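PDB 2NVV: acetyl-CoA hydrolase/transferase family protein from Porphyromonas gingivalis, which probably hydrolyses the thioester of acetyl-CoA or transfers its CoA to another acid, as a zinc-binding member of the acetyl-CoA hydrolase/transferase family. Local coordinates for residues A[64-69]-A[212-217]; A[124-129]-A[137-142]; A[71-76]-A[86-91]; A[6-11]-A[32-37]; A[286-291]-A[311-316]. All coordinates share one frame; numbering follows the deposited sequence.

Contact 1 (A[64-69]-A[212-217])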
# COMPACT_ATOMS: atom_id res chain seq x y z
N GLY A 64 3.19 -23.75 -14.07
CA GLY A 64 2.69 -24.29 -15.33
C GLY A 64 1.36 -25.01 -15.21
O GLY A 64 0.72 -25.01 -14.14
N ALA A 65 0.91 -25.62 -16.30
CA ALA A 65 -0.34 -26.37 -16.28
C ALA A 65 -0.02 -27.73 -15.64
O ALA A 65 -0.91 -28.48 -15.26
CB ALA A 65 -0.85 -26.56 -17.70
N ARG A 66 1.27 -28.03 -15.53
CA ARG A 66 1.74 -29.29 -14.97
C ARG A 66 2.00 -29.17 -13.47
O ARG A 66 2.71 -29.98 -12.88
CB ARG A 66 3.01 -29.73 -15.69
CG ARG A 66 2.83 -29.66 -17.19
CD ARG A 66 4.13 -29.42 -17.89
NE ARG A 66 4.96 -30.61 -17.89
CZ ARG A 66 6.19 -30.64 -18.39
NH1 ARG A 66 6.72 -29.54 -18.91
NH2 ARG A 66 6.87 -31.78 -18.37
N LEU A 67 1.40 -28.15 -12.88
CA LEU A 67 1.52 -27.88 -11.46
C LEU A 67 0.09 -27.59 -10.98
O LEU A 67 -0.61 -28.50 -10.51
CB LEU A 67 2.41 -26.66 -11.24
CG LEU A 67 3.10 -26.40 -9.88
CD1 LEU A 67 2.16 -26.74 -8.72
CD2 LEU A 67 4.35 -27.21 -9.81
N ASP A 68 -0.35 -26.34 -11.12
CA ASP A 68 -1.69 -25.97 -10.69
C ASP A 68 -2.74 -26.70 -11.51
O ASP A 68 -3.72 -27.21 -10.98
CB ASP A 68 -1.92 -24.47 -10.85
CG ASP A 68 -1.22 -23.65 -9.80
OD1 ASP A 68 -1.27 -24.05 -8.62
OD2 ASP A 68 -0.64 -22.60 -10.14
N GLY A 69 -2.53 -26.74 -12.82
CA GLY A 69 -3.49 -27.41 -13.68
C GLY A 69 -3.75 -28.85 -13.29
O GLY A 69 -4.88 -29.22 -12.97
N THR A 212 15.40 -34.72 -14.74
CA THR A 212 14.44 -34.37 -15.78
C THR A 212 15.16 -33.66 -16.92
O THR A 212 16.33 -33.33 -16.82
CB THR A 212 13.34 -33.40 -15.25
OG1 THR A 212 13.91 -32.12 -15.00
CG2 THR A 212 12.73 -33.95 -13.96
N SER A 213 14.43 -33.46 -18.01
CA SER A 213 14.97 -32.77 -19.16
C SER A 213 13.76 -32.07 -19.74
O SER A 213 13.05 -32.62 -20.57
CB SER A 213 15.55 -33.75 -20.17
OG SER A 213 16.23 -33.06 -21.21
N GLU A 214 13.49 -30.87 -19.25
CA GLU A 214 12.33 -30.12 -19.70
C GLU A 214 12.73 -28.79 -20.33
O GLU A 214 13.27 -27.91 -19.66
CB GLU A 214 11.38 -29.89 -18.52
CG GLU A 214 10.96 -31.17 -17.80
CD GLU A 214 10.08 -32.05 -18.66
OE1 GLU A 214 10.00 -33.27 -18.38
OE2 GLU A 214 9.44 -31.53 -19.60
N PRO A 215 12.46 -28.64 -21.63
CA PRO A 215 12.79 -27.41 -22.35
C PRO A 215 11.73 -26.34 -22.14
O PRO A 215 10.64 -26.63 -21.70
CB PRO A 215 12.85 -27.88 -23.80
CG PRO A 215 11.74 -28.88 -23.84
CD PRO A 215 11.96 -29.67 -22.56
N ASN A 216 12.09 -25.09 -22.44
CA ASN A 216 11.17 -23.95 -22.32
C ASN A 216 10.16 -24.07 -23.45
O ASN A 216 10.48 -24.63 -24.51
CB ASN A 216 11.93 -22.63 -22.48
CG ASN A 216 12.51 -22.11 -21.18
OD1 ASN A 216 13.16 -22.84 -20.43
ND2 ASN A 216 12.29 -20.83 -20.91
N ASP A 217 8.95 -23.55 -23.24
CA ASP A 217 7.96 -23.59 -24.31
C ASP A 217 8.42 -22.54 -25.31
O ASP A 217 9.28 -21.72 -24.98
CB ASP A 217 6.57 -23.21 -23.81
CG ASP A 217 5.97 -24.25 -22.89
OD1 ASP A 217 6.43 -24.34 -21.72
OD2 ASP A 217 5.04 -24.96 -23.34
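Arg-66, in the first turn of helix 65-73, reaches across to Glu-214 in the loop that follows strand 206-212, and this one ion pair is the whole contact. The CB of Arg-66 already points at the loop. Beyond it CG stands anti to the carbonyl carbon (chi1 -49°), the chain runs nearly straight to CD and then bends at chi3. Arg-66 NE passes the backbone of the loop before helix 35-47, in plain packing against Lys-33 O. Arg-66 CZ comes within 3.6 Å of Glu-214 OE2, and the two terminal nitrogens share that oxygen. Arg-66 NH2 gives it the strong bond, 2.9 Å from NH2 to Glu-214 OE2 and nearly straight at 168°. Arg-66 NH1 adds only a weak one, 3.4 Å to the same Glu-214 OE2 and well bent. The oxygen lies in the guanidinium plane, at its edge. The carboxylate, however, is turned 72° against the guanidinium, and NH2 approaches OE2 from above the carboxylate plane. The bend of Glu-214 at chi2 carries its carboxylate to this edge, while its CB rests on the aliphatic chain of Lys-33 and its backbone N is bonded to OD1 of Asn-160. Asp-217 OD1, 5.9 Å from Arg-66 NH1, is a further negative charge nearby but makes no contact. The pair thus depends on a single shared oxygen and lacks the coplanar, two-oxygen geometry of a fully bidentate bridge. At an exposed place such as this it is probably a modest electrostatic tie, with solvent weakening the attraction.

Contact 2 (A[124-129]-A[137-142])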
# COMPACT_ATOMS: atom_id res chain seq x y z
N ILE A 124 9.20 -28.73 -3.17
CA ILE A 124 9.55 -29.36 -4.44
C ILE A 124 10.25 -28.25 -5.22
O ILE A 124 9.67 -27.19 -5.42
CB ILE A 124 8.32 -29.80 -5.25
CG1 ILE A 124 7.24 -30.41 -4.34
CG2 ILE A 124 8.75 -30.80 -6.31
CD1 ILE A 124 7.59 -31.72 -3.73
N ILE A 125 11.48 -28.48 -5.65
CA ILE A 125 12.20 -27.45 -6.39
C ILE A 125 12.86 -27.94 -7.68
O ILE A 125 13.25 -29.09 -7.78
CB ILE A 125 13.28 -26.79 -5.50
CG1 ILE A 125 14.32 -27.83 -5.09
CG2 ILE A 125 12.65 -26.19 -4.27
CD1 ILE A 125 15.49 -27.28 -4.28
N GLU A 126 12.95 -27.06 -8.67
CA GLU A 126 13.63 -27.41 -9.92
C GLU A 126 15.04 -26.81 -9.81
O GLU A 126 15.20 -25.65 -9.44
CB GLU A 126 12.92 -26.84 -11.14
CG GLU A 126 13.64 -27.24 -12.41
CD GLU A 126 13.00 -26.69 -13.65
OE1 GLU A 126 12.42 -27.49 -14.41
OE2 GLU A 126 13.09 -25.45 -13.87
N VAL A 127 16.05 -27.58 -10.16
CA VAL A 127 17.42 -27.13 -10.02
C VAL A 127 18.30 -27.30 -11.26
O VAL A 127 18.02 -28.13 -12.14
CB VAL A 127 18.05 -27.86 -8.81
CG1 VAL A 127 19.49 -27.54 -8.68
CG2 VAL A 127 17.32 -27.44 -7.53
N ALA A 128 19.35 -26.49 -11.33
CA ALA A 128 20.32 -26.57 -12.43
C ALA A 128 21.50 -27.36 -11.90
O ALA A 128 22.32 -27.88 -12.66
CB ALA A 128 20.77 -25.16 -12.85
N ASP A 129 21.59 -27.45 -10.57
CA ASP A 129 22.65 -28.19 -9.90
C ASP A 129 22.42 -28.26 -8.40
O ASP A 129 22.11 -27.27 -7.75
CB ASP A 129 24.01 -27.56 -10.17
CG ASP A 129 25.16 -28.47 -9.79
OD1 ASP A 129 25.18 -29.63 -10.26
OD2 ASP A 129 26.04 -28.04 -9.02
N LEU A 137 21.19 -24.72 -6.86
CA LEU A 137 21.30 -23.69 -7.89
C LEU A 137 19.96 -23.72 -8.64
O LEU A 137 19.67 -24.67 -9.37
CB LEU A 137 22.46 -23.99 -8.86
CG LEU A 137 22.70 -22.98 -10.01
CD1 LEU A 137 22.98 -21.60 -9.46
CD2 LEU A 137 23.86 -23.44 -10.86
N PRO A 138 19.14 -22.67 -8.46
CA PRO A 138 17.83 -22.53 -9.09
C PRO A 138 17.96 -22.43 -10.60
O PRO A 138 19.07 -22.34 -11.12
CB PRO A 138 17.29 -21.22 -8.51
CG PRO A 138 18.15 -20.94 -7.33
CD PRO A 138 19.50 -21.45 -7.74
N THR A 139 16.83 -22.45 -11.30
CA THR A 139 16.87 -22.33 -12.74
C THR A 139 16.49 -20.92 -13.16
O THR A 139 17.22 -19.97 -12.89
CB THR A 139 15.96 -23.35 -13.44
OG1 THR A 139 14.65 -23.31 -12.86
CG2 THR A 139 16.52 -24.74 -13.30
N THR A 140 15.33 -20.77 -13.80
CA THR A 140 14.92 -19.46 -14.30
C THR A 140 13.94 -18.63 -13.46
O THR A 140 13.55 -17.55 -13.88
CB THR A 140 14.36 -19.62 -15.73
OG1 THR A 140 13.36 -20.65 -15.74
CG2 THR A 140 15.48 -20.00 -16.69
N GLY A 141 13.56 -19.12 -12.28
CA GLY A 141 12.64 -18.39 -11.43
C GLY A 141 13.00 -18.60 -9.98
O GLY A 141 13.31 -19.72 -9.61
N VAL A 142 12.96 -17.56 -9.16
CA VAL A 142 13.32 -17.71 -7.74
C VAL A 142 12.12 -17.80 -6.79
O VAL A 142 12.02 -18.74 -6.01
CB VAL A 142 14.25 -16.57 -7.26
CG1 VAL A 142 14.71 -16.85 -5.83
CG2 VAL A 142 15.46 -16.47 -8.20
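Glu-126 and Thr-139 meet with their side chains at about a right angle. The glutamate, its CG anti to the backbone N (chi1 -179°), extends past the threonine. Thr-139 OG1 donates to Glu-126 OE2 over 2.8 Å, and the carboxylate oxygen accepts on its anti lone pair, away from OE1. The threonine methyl lies against the same chain, Thr-139 CG2 being 3.9 Å from Glu-126 CG. The second oxygen, OE1, takes a salt bridge from Lys-33 and a hydrogen bond from Asn-160, so this buried carboxylate is held at both oxygens and its rotation is fixed. Further along, Leu-137 CD2 lies beside the methyl of Ala-128, 4.1 Å from Ala-128 CB, and Leu-137 CB faces that of Asp-129 at the same distance. The backbones join here: Ala-128 N donates to Leu-137 O over 2.7 Å in an almost straight bond of 178°, and Leu-137 N points back to Asp-129 O, whose position is less certain. Ala-128 and Asp-129 thus both stand opposite Leu-137. That is a classic beta bulge, set in an antiparallel excursion just beyond strand 122-127 of the parallel sheet, before the chain enters helix 145-151 of a beta-alpha-beta crossover to strand 154-160.

Contact 3 (A[71-76]-A[86-91])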
# COMPACT_ATOMS: atom_id res chain seq x y z
N LEU A 71 -2.89 -30.44 -10.60
CA LEU A 71 -3.31 -30.54 -9.21
C LEU A 71 -4.77 -30.13 -9.04
O LEU A 71 -5.49 -30.71 -8.23
CB LEU A 71 -2.40 -29.66 -8.34
CG LEU A 71 -1.36 -30.35 -7.42
CD1 LEU A 71 -1.20 -31.83 -7.76
CD2 LEU A 71 -0.02 -29.61 -7.53
N ALA A 72 -5.20 -29.15 -9.81
CA ALA A 72 -6.57 -28.67 -9.75
C ALA A 72 -7.51 -29.70 -10.38
O ALA A 72 -8.59 -29.95 -9.85
CB ALA A 72 -6.70 -27.34 -10.49
N GLN A 73 -7.12 -30.29 -11.51
CA GLN A 73 -7.93 -31.29 -12.18
C GLN A 73 -8.07 -32.49 -11.26
O GLN A 73 -9.06 -33.22 -11.31
CB GLN A 73 -7.29 -31.73 -13.50
CG GLN A 73 -7.10 -30.63 -14.52
CD GLN A 73 -6.54 -31.15 -15.84
OE1 GLN A 73 -5.56 -31.92 -15.87
NE2 GLN A 73 -7.14 -30.72 -16.95
N ALA A 74 -7.06 -32.70 -10.42
CA ALA A 74 -7.04 -33.80 -9.46
C ALA A 74 -7.87 -33.46 -8.22
O ALA A 74 -8.09 -34.31 -7.36
CB ALA A 74 -5.61 -34.11 -9.05
N ASP A 75 -8.31 -32.21 -8.13
CA ASP A 75 -9.10 -31.76 -6.99
C ASP A 75 -8.35 -32.07 -5.70
O ASP A 75 -8.89 -32.64 -4.77
CB ASP A 75 -10.48 -32.44 -7.01
CG ASP A 75 -11.44 -31.87 -5.96
OD1 ASP A 75 -11.27 -30.69 -5.56
OD2 ASP A 75 -12.37 -32.59 -5.53
N ALA A 76 -7.07 -31.69 -5.66
CA ALA A 76 -6.23 -31.95 -4.50
C ALA A 76 -5.67 -30.67 -3.93
O ALA A 76 -4.60 -30.68 -3.32
CB ALA A 76 -5.07 -32.89 -4.90
N ASN A 86 -3.83 -20.32 -13.89
CA ASN A 86 -4.21 -21.52 -14.63
C ASN A 86 -5.73 -21.65 -14.69
O ASN A 86 -6.41 -21.51 -13.68
CB ASN A 86 -3.60 -22.76 -13.95
CG ASN A 86 -4.17 -24.06 -14.48
OD1 ASN A 86 -5.16 -24.57 -13.95
ND2 ASN A 86 -3.56 -24.60 -15.53
N LYS A 87 -6.26 -21.91 -15.88
CA LYS A 87 -7.71 -22.02 -16.11
C LYS A 87 -8.43 -23.05 -15.25
O LYS A 87 -9.53 -22.81 -14.78
CB LYS A 87 -7.99 -22.30 -17.59
CG LYS A 87 -7.54 -23.67 -18.08
CD LYS A 87 -7.23 -23.65 -19.58
CE LYS A 87 -8.37 -23.03 -20.38
NZ LYS A 87 -7.96 -22.69 -21.77
N ASP A 88 -7.81 -24.21 -15.06
CA ASP A 88 -8.41 -25.26 -14.25
C ASP A 88 -8.48 -24.83 -12.80
O ASP A 88 -9.53 -24.97 -12.16
CB ASP A 88 -7.60 -26.55 -14.39
CG ASP A 88 -7.68 -27.14 -15.78
OD1 ASP A 88 -8.81 -27.42 -16.23
OD2 ASP A 88 -6.62 -27.31 -16.43
N LEU A 89 -7.38 -24.31 -12.27
CA LEU A 89 -7.36 -23.85 -10.89
C LEU A 89 -8.29 -22.65 -10.73
O LEU A 89 -9.02 -22.56 -9.74
CB LEU A 89 -5.94 -23.46 -10.47
CG LEU A 89 -5.79 -22.89 -9.05
CD1 LEU A 89 -6.43 -23.84 -8.03
CD2 LEU A 89 -4.31 -22.68 -8.74
N ARG A 90 -8.28 -21.75 -11.70
CA ARG A 90 -9.13 -20.56 -11.67
C ARG A 90 -10.61 -20.91 -11.59
O ARG A 90 -11.36 -20.27 -10.85
CB ARG A 90 -8.88 -19.70 -12.90
CG ARG A 90 -9.72 -18.42 -12.98
CD ARG A 90 -9.03 -17.42 -13.90
NE ARG A 90 -8.55 -18.09 -15.10
CZ ARG A 90 -7.36 -17.91 -15.66
NH1 ARG A 90 -7.04 -18.58 -16.75
NH2 ARG A 90 -6.49 -17.06 -15.13
N ASN A 91 -11.03 -21.92 -12.34
CA ASN A 91 -12.43 -22.34 -12.32
C ASN A 91 -12.73 -23.01 -10.98
O ASN A 91 -13.77 -22.77 -10.37
CB ASN A 91 -12.71 -23.33 -13.45
CG ASN A 91 -12.66 -22.67 -14.81
OD1 ASN A 91 -12.60 -23.35 -15.84
ND2 ASN A 91 -12.70 -21.34 -14.83
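Ala-72 presses its methyl into the first turn of helix 87-94, meeting backbone as much as side chain: Ala-72 CB lies 3.6 Å from Leu-89 CA and 4.0 Å from Leu-89 CB. The small side chain lets the two helices come close, the CA atoms of Ala-72 and Leu-89 being 5.0 Å apart. At the outer margin Gln-73 crosses Asp-88 at a slant. Gln-73 CG sits 3.8 Å from the carboxylate carbon CG of Asp-88, and the amide is turned 47° against the carboxylate. Gln-73 NE2 is 3.5 Å from Asp-88 OD2, but the angle is poor and the pair is no hydrogen bond. The CG of Gln-73, anti to the carbonyl carbon (chi1 -61°) and followed by an extended chain, puts the amide there. Behind this shell stands Asn-86, the N-cap of helix 87-94. Asn-86 OD1 accepts from Leu-89 N over 2.8 Å at 164°, with the donor in the carbonyl plane, which fixes the turn that Ala-72 touches. On the other side helix 65-73 ends in a Schellman motif at Asp-75. Next to Leu-89 in helix 87-94, Arg-90 bonds through NH2 to Met-373 O, beside Asn-374, a predicted CoA-binding residue whose side chain is about 9 Å from that of Leu-89. The chemistry is therefore apolar at the centre and polar but loose at the rim; the capping and Schellman bonds lie within each segment and shape the surfaces that meet.

Contact 4 (A[6-11]-A[32-37])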
# COMPACT_ATOMS: atom_id res chain seq x y z
N ILE A 6 15.84 -40.73 -7.42
CA ILE A 6 14.61 -41.49 -7.49
C ILE A 6 13.72 -41.06 -8.65
O ILE A 6 14.07 -40.17 -9.43
CB ILE A 6 13.81 -41.35 -6.19
CG1 ILE A 6 13.51 -39.88 -5.92
CG2 ILE A 6 14.60 -41.93 -5.03
CD1 ILE A 6 12.75 -39.63 -4.63
N THR A 7 12.56 -41.71 -8.76
CA THR A 7 11.60 -41.41 -9.81
C THR A 7 10.57 -40.40 -9.32
O THR A 7 10.48 -40.13 -8.13
CB THR A 7 10.86 -42.67 -10.26
OG1 THR A 7 10.05 -43.16 -9.18
CG2 THR A 7 11.83 -43.74 -10.66
N ALA A 8 9.79 -39.87 -10.24
CA ALA A 8 8.78 -38.89 -9.89
C ALA A 8 7.68 -39.58 -9.10
O ALA A 8 6.91 -38.92 -8.40
CB ALA A 8 8.20 -38.25 -11.14
N GLU A 9 7.61 -40.90 -9.21
CA GLU A 9 6.60 -41.67 -8.50
C GLU A 9 7.02 -41.94 -7.07
O GLU A 9 6.20 -41.88 -6.15
CB GLU A 9 6.33 -42.98 -9.23
CG GLU A 9 5.71 -42.85 -10.61
CD GLU A 9 6.67 -42.30 -11.66
OE1 GLU A 9 7.83 -42.74 -11.70
OE2 GLU A 9 6.24 -41.43 -12.45
N GLU A 10 8.30 -42.24 -6.88
CA GLU A 10 8.83 -42.50 -5.55
C GLU A 10 8.81 -41.21 -4.75
O GLU A 10 8.50 -41.20 -3.55
CB GLU A 10 10.27 -43.01 -5.64
CG GLU A 10 10.46 -44.24 -6.51
CD GLU A 10 11.90 -44.70 -6.56
OE1 GLU A 10 12.39 -45.21 -5.54
OE2 GLU A 10 12.54 -44.54 -7.62
N ALA A 11 9.15 -40.11 -5.42
CA ALA A 11 9.19 -38.79 -4.80
C ALA A 11 7.82 -38.38 -4.33
O ALA A 11 7.68 -37.82 -3.25
CB ALA A 11 9.73 -37.78 -5.79
N PRO A 32 8.85 -26.99 -10.58
CA PRO A 32 8.98 -28.43 -10.82
C PRO A 32 7.92 -28.79 -11.88
O PRO A 32 6.83 -28.23 -11.87
CB PRO A 32 8.70 -29.03 -9.44
CG PRO A 32 7.77 -28.02 -8.82
CD PRO A 32 8.45 -26.74 -9.18
N LYS A 33 8.25 -29.73 -12.77
CA LYS A 33 7.35 -30.11 -13.86
C LYS A 33 6.90 -31.57 -13.94
O LYS A 33 5.96 -31.89 -14.68
CB LYS A 33 7.99 -29.72 -15.19
CG LYS A 33 8.39 -28.27 -15.28
CD LYS A 33 9.36 -28.05 -16.43
CE LYS A 33 9.73 -26.58 -16.57
NZ LYS A 33 10.47 -26.06 -15.41
N VAL A 34 7.55 -32.46 -13.19
CA VAL A 34 7.17 -33.87 -13.28
C VAL A 34 6.65 -34.49 -11.97
O VAL A 34 5.80 -35.39 -11.98
CB VAL A 34 8.36 -34.70 -13.85
CG1 VAL A 34 9.40 -34.92 -12.78
CG2 VAL A 34 7.86 -36.02 -14.40
N VAL A 35 7.13 -34.00 -10.84
CA VAL A 35 6.67 -34.55 -9.57
C VAL A 35 5.22 -34.17 -9.24
O VAL A 35 4.43 -35.02 -8.84
CB VAL A 35 7.60 -34.13 -8.42
CG1 VAL A 35 7.00 -34.59 -7.07
CG2 VAL A 35 8.97 -34.74 -8.62
N PRO A 36 4.86 -32.88 -9.38
CA PRO A 36 3.47 -32.52 -9.06
C PRO A 36 2.41 -33.36 -9.79
O PRO A 36 1.33 -33.61 -9.25
CB PRO A 36 3.40 -31.02 -9.40
CG PRO A 36 4.57 -30.80 -10.31
CD PRO A 36 5.63 -31.68 -9.75
N ALA A 37 2.73 -33.81 -11.00
CA ALA A 37 1.80 -34.64 -11.76
C ALA A 37 1.70 -36.02 -11.11
O ALA A 37 0.64 -36.65 -11.11
CB ALA A 37 2.28 -34.77 -13.20
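Just before Ala-8, whose methyl meets Val-34 and Val-35, Thr-7 OG1 is gripped by backbone amides of the helix it precedes. Glu-10 N donates to Thr-7 OG1 over 3.0 Å at 158°, and Glu-9 N adds a weak bond. Glu-10 answers with its carboxylate: Thr-7 N donates to Glu-10 OE2 over 3.1 Å, reaching the oxygen from 46° above the carboxylate plane. Together Thr-7 and Glu-10 make a capping box, which closes the start of helix 8-12. Ala-8 CB points toward the segment 32-37. Ala-8 CB touches both methyls of Val-34, 3.9 Å from Val-34 CG1 and 4.0 Å from Val-34 CG2, and lies 3.8 Å from Val-34 O. With chi1 at 77° the CG2 of Val-34 stands opposite the backbone N and CG1 between N and the carbonyl carbon, which turns the fork of the valine toward the alanine. One turn further on, Ala-11 CB rests on Val-35 CG2 at 4.2 Å, and the same methyl also lies near Ala-8. Ala-11 and Val-35 both also pack on Val-210 and Ile-156 of the parallel sheet. The side chains that meet here are all apolar and short, so the contact rests mainly on close fit. Polar bonds stay to its flanks: Thr-7 OG1 serves the amides of Glu-9 and Glu-10, Glu-10 that of Thr-7, and Glu-158 those of Lys-33 and, weakly, Val-34 and Val-35.

Contact 5 (A[286-291]-A[311-316])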
# COMPACT_ATOMS: atom_id res chain seq x y z
N ILE A 286 11.28 -10.96 -16.25
CA ILE A 286 12.00 -10.50 -17.41
C ILE A 286 11.49 -11.30 -18.60
O ILE A 286 11.60 -12.53 -18.61
CB ILE A 286 13.51 -10.71 -17.21
CG1 ILE A 286 13.94 -10.01 -15.92
CG2 ILE A 286 14.29 -10.18 -18.38
CD1 ILE A 286 15.31 -10.40 -15.42
N GLN A 287 10.92 -10.61 -19.59
CA GLN A 287 10.38 -11.28 -20.76
C GLN A 287 11.25 -11.10 -22.00
O GLN A 287 12.29 -10.44 -21.96
CB GLN A 287 8.97 -10.77 -21.05
CG GLN A 287 8.91 -9.30 -21.43
CD GLN A 287 8.65 -8.38 -20.24
OE1 GLN A 287 7.50 -8.00 -19.99
NE2 GLN A 287 9.70 -8.04 -19.51
N ASP A 288 10.82 -11.71 -23.11
CA ASP A 288 11.55 -11.63 -24.37
C ASP A 288 11.80 -10.18 -24.76
O ASP A 288 12.91 -9.83 -25.14
CB ASP A 288 10.76 -12.31 -25.49
CG ASP A 288 10.73 -13.82 -25.34
OD1 ASP A 288 10.08 -14.47 -26.17
OD2 ASP A 288 11.36 -14.35 -24.42
N ALA A 289 10.76 -9.36 -24.66
CA ALA A 289 10.87 -7.95 -25.03
C ALA A 289 12.05 -7.24 -24.36
O ALA A 289 12.69 -6.39 -24.98
CB ALA A 289 9.58 -7.22 -24.70
N VAL A 290 12.33 -7.60 -23.11
CA VAL A 290 13.45 -6.99 -22.38
C VAL A 290 14.78 -7.48 -22.95
O VAL A 290 15.70 -6.70 -23.17
CB VAL A 290 13.38 -7.35 -20.86
CG1 VAL A 290 14.67 -6.96 -20.16
CG2 VAL A 290 12.21 -6.64 -20.22
N ILE A 291 14.85 -8.78 -23.20
CA ILE A 291 16.05 -9.38 -23.77
C ILE A 291 16.39 -8.73 -25.11
O ILE A 291 17.55 -8.41 -25.39
CB ILE A 291 15.85 -10.89 -23.97
CG1 ILE A 291 15.45 -11.52 -22.63
CG2 ILE A 291 17.10 -11.52 -24.52
CD1 ILE A 291 16.50 -11.38 -21.56
N ARG A 311 11.69 -20.41 -25.72
CA ARG A 311 12.79 -21.36 -25.91
C ARG A 311 13.89 -20.79 -26.79
O ARG A 311 15.07 -21.02 -26.53
CB ARG A 311 12.27 -22.65 -26.53
CG ARG A 311 13.36 -23.69 -26.82
CD ARG A 311 12.80 -24.92 -27.50
NE ARG A 311 11.67 -25.48 -26.77
CZ ARG A 311 10.93 -26.50 -27.20
NH1 ARG A 311 9.91 -26.95 -26.48
NH2 ARG A 311 11.21 -27.06 -28.36
N SER A 312 13.51 -20.05 -27.82
CA SER A 312 14.50 -19.47 -28.72
C SER A 312 15.39 -18.48 -27.99
O SER A 312 16.60 -18.43 -28.22
CB SER A 312 13.80 -18.76 -29.87
OG SER A 312 14.72 -17.93 -30.58
N VAL A 313 14.77 -17.71 -27.11
CA VAL A 313 15.47 -16.70 -26.33
C VAL A 313 16.36 -17.27 -25.23
O VAL A 313 17.48 -16.81 -25.03
CB VAL A 313 14.46 -15.71 -25.71
CG1 VAL A 313 15.17 -14.75 -24.78
CG2 VAL A 313 13.76 -14.93 -26.82
N ILE A 314 15.85 -18.29 -24.53
CA ILE A 314 16.60 -18.93 -23.45
C ILE A 314 17.82 -19.64 -23.99
O ILE A 314 18.85 -19.67 -23.34
CB ILE A 314 15.74 -19.93 -22.66
CG1 ILE A 314 16.47 -20.32 -21.37
CG2 ILE A 314 15.46 -21.17 -23.49
CD1 ILE A 314 16.67 -19.18 -20.40
N GLN A 315 17.71 -20.19 -25.20
CA GLN A 315 18.84 -20.88 -25.82
C GLN A 315 19.89 -19.86 -26.25
O GLN A 315 21.09 -20.13 -26.18
CB GLN A 315 18.40 -21.71 -27.02
CG GLN A 315 17.40 -22.80 -26.66
CD GLN A 315 17.10 -23.74 -27.82
OE1 GLN A 315 16.75 -23.30 -28.91
NE2 GLN A 315 17.24 -25.04 -27.57
N ASP A 316 19.44 -18.69 -26.68
CA ASP A 316 20.37 -17.65 -27.09
C ASP A 316 21.16 -17.15 -25.87
O ASP A 316 22.37 -16.87 -25.96
CB ASP A 316 19.62 -16.49 -27.75
CG ASP A 316 20.55 -15.36 -28.17
OD1 ASP A 316 21.62 -15.63 -28.74
OD2 ASP A 316 20.19 -14.19 -27.93
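Val-313, on helix 311-318, fits its two methyls against two residues of helix 288-295: CG2 lies against Asp-288 alone, CG1 against Ile-291 and also the edge of Asp-288. Its chi1 of 173° decides this division, for CG1 stands opposite the backbone N and CG2 opposite the carbonyl carbon, so the branches diverge toward successive turns of the other helix. Val-313 CG2 is 3.4 Å from Asp-288 OD2 and 3.6 Å from Asp-288 CG. Val-313 CG1 is 3.8 Å from Ile-291 CG2 and 3.9 Å from Ile-291 CG1. Ile-291 shows the fork of its beta carbon, CG2 lying opposite the backbone N, and its own chain crosses the valine at a slant. Asp-288, with CG opposite the carbonyl carbon (chi1 -71°), brings its carboxylate across the valine, also at a slant, although its CB sets out to one side. A methyl offers the carboxylate no hydrogen bond; Asp-288 OD1 finds one at Ser-310 OG, just before helix 311-318, which holds the carboxylate against the valine. As the first residue after the N-cap Gln-287, the aspartate also sits where a negative charge would be favoured by the helix end. Farther along, Lys-295 forms a salt bridge with Asp-316, a second link between the same two helices. The arrangement is that of two helices of an alpha/beta fold that touch through beta-branched side chains and an N-terminal aspartate, not in the predicted CoA site but within about 9 Å of it, measured between the side chains of Asp-288 and Val-259.

Contacts 2 and 4 are buried, contacts 3 and 5 partly so, and contact 1 lies on the surface. Contacts 1 and 3 share helix 65-73, one using an arginine near its start and the other an alanine near its end. Lys-33 ties three of them: it packs on both residues of the ion pair in contact 1, belongs to contact 4 and forms a salt bridge with Glu-126 of contact 2. Contact 5 stands apart from contacts 3 and 4, yet Arg-311 bonds to Asn-216 of contact 1. An ion pair makes up contact 1, while contact 2 combines backbone pairing with a buried carboxylate; aliphatic groups supply most of contacts 3, 4 and 5.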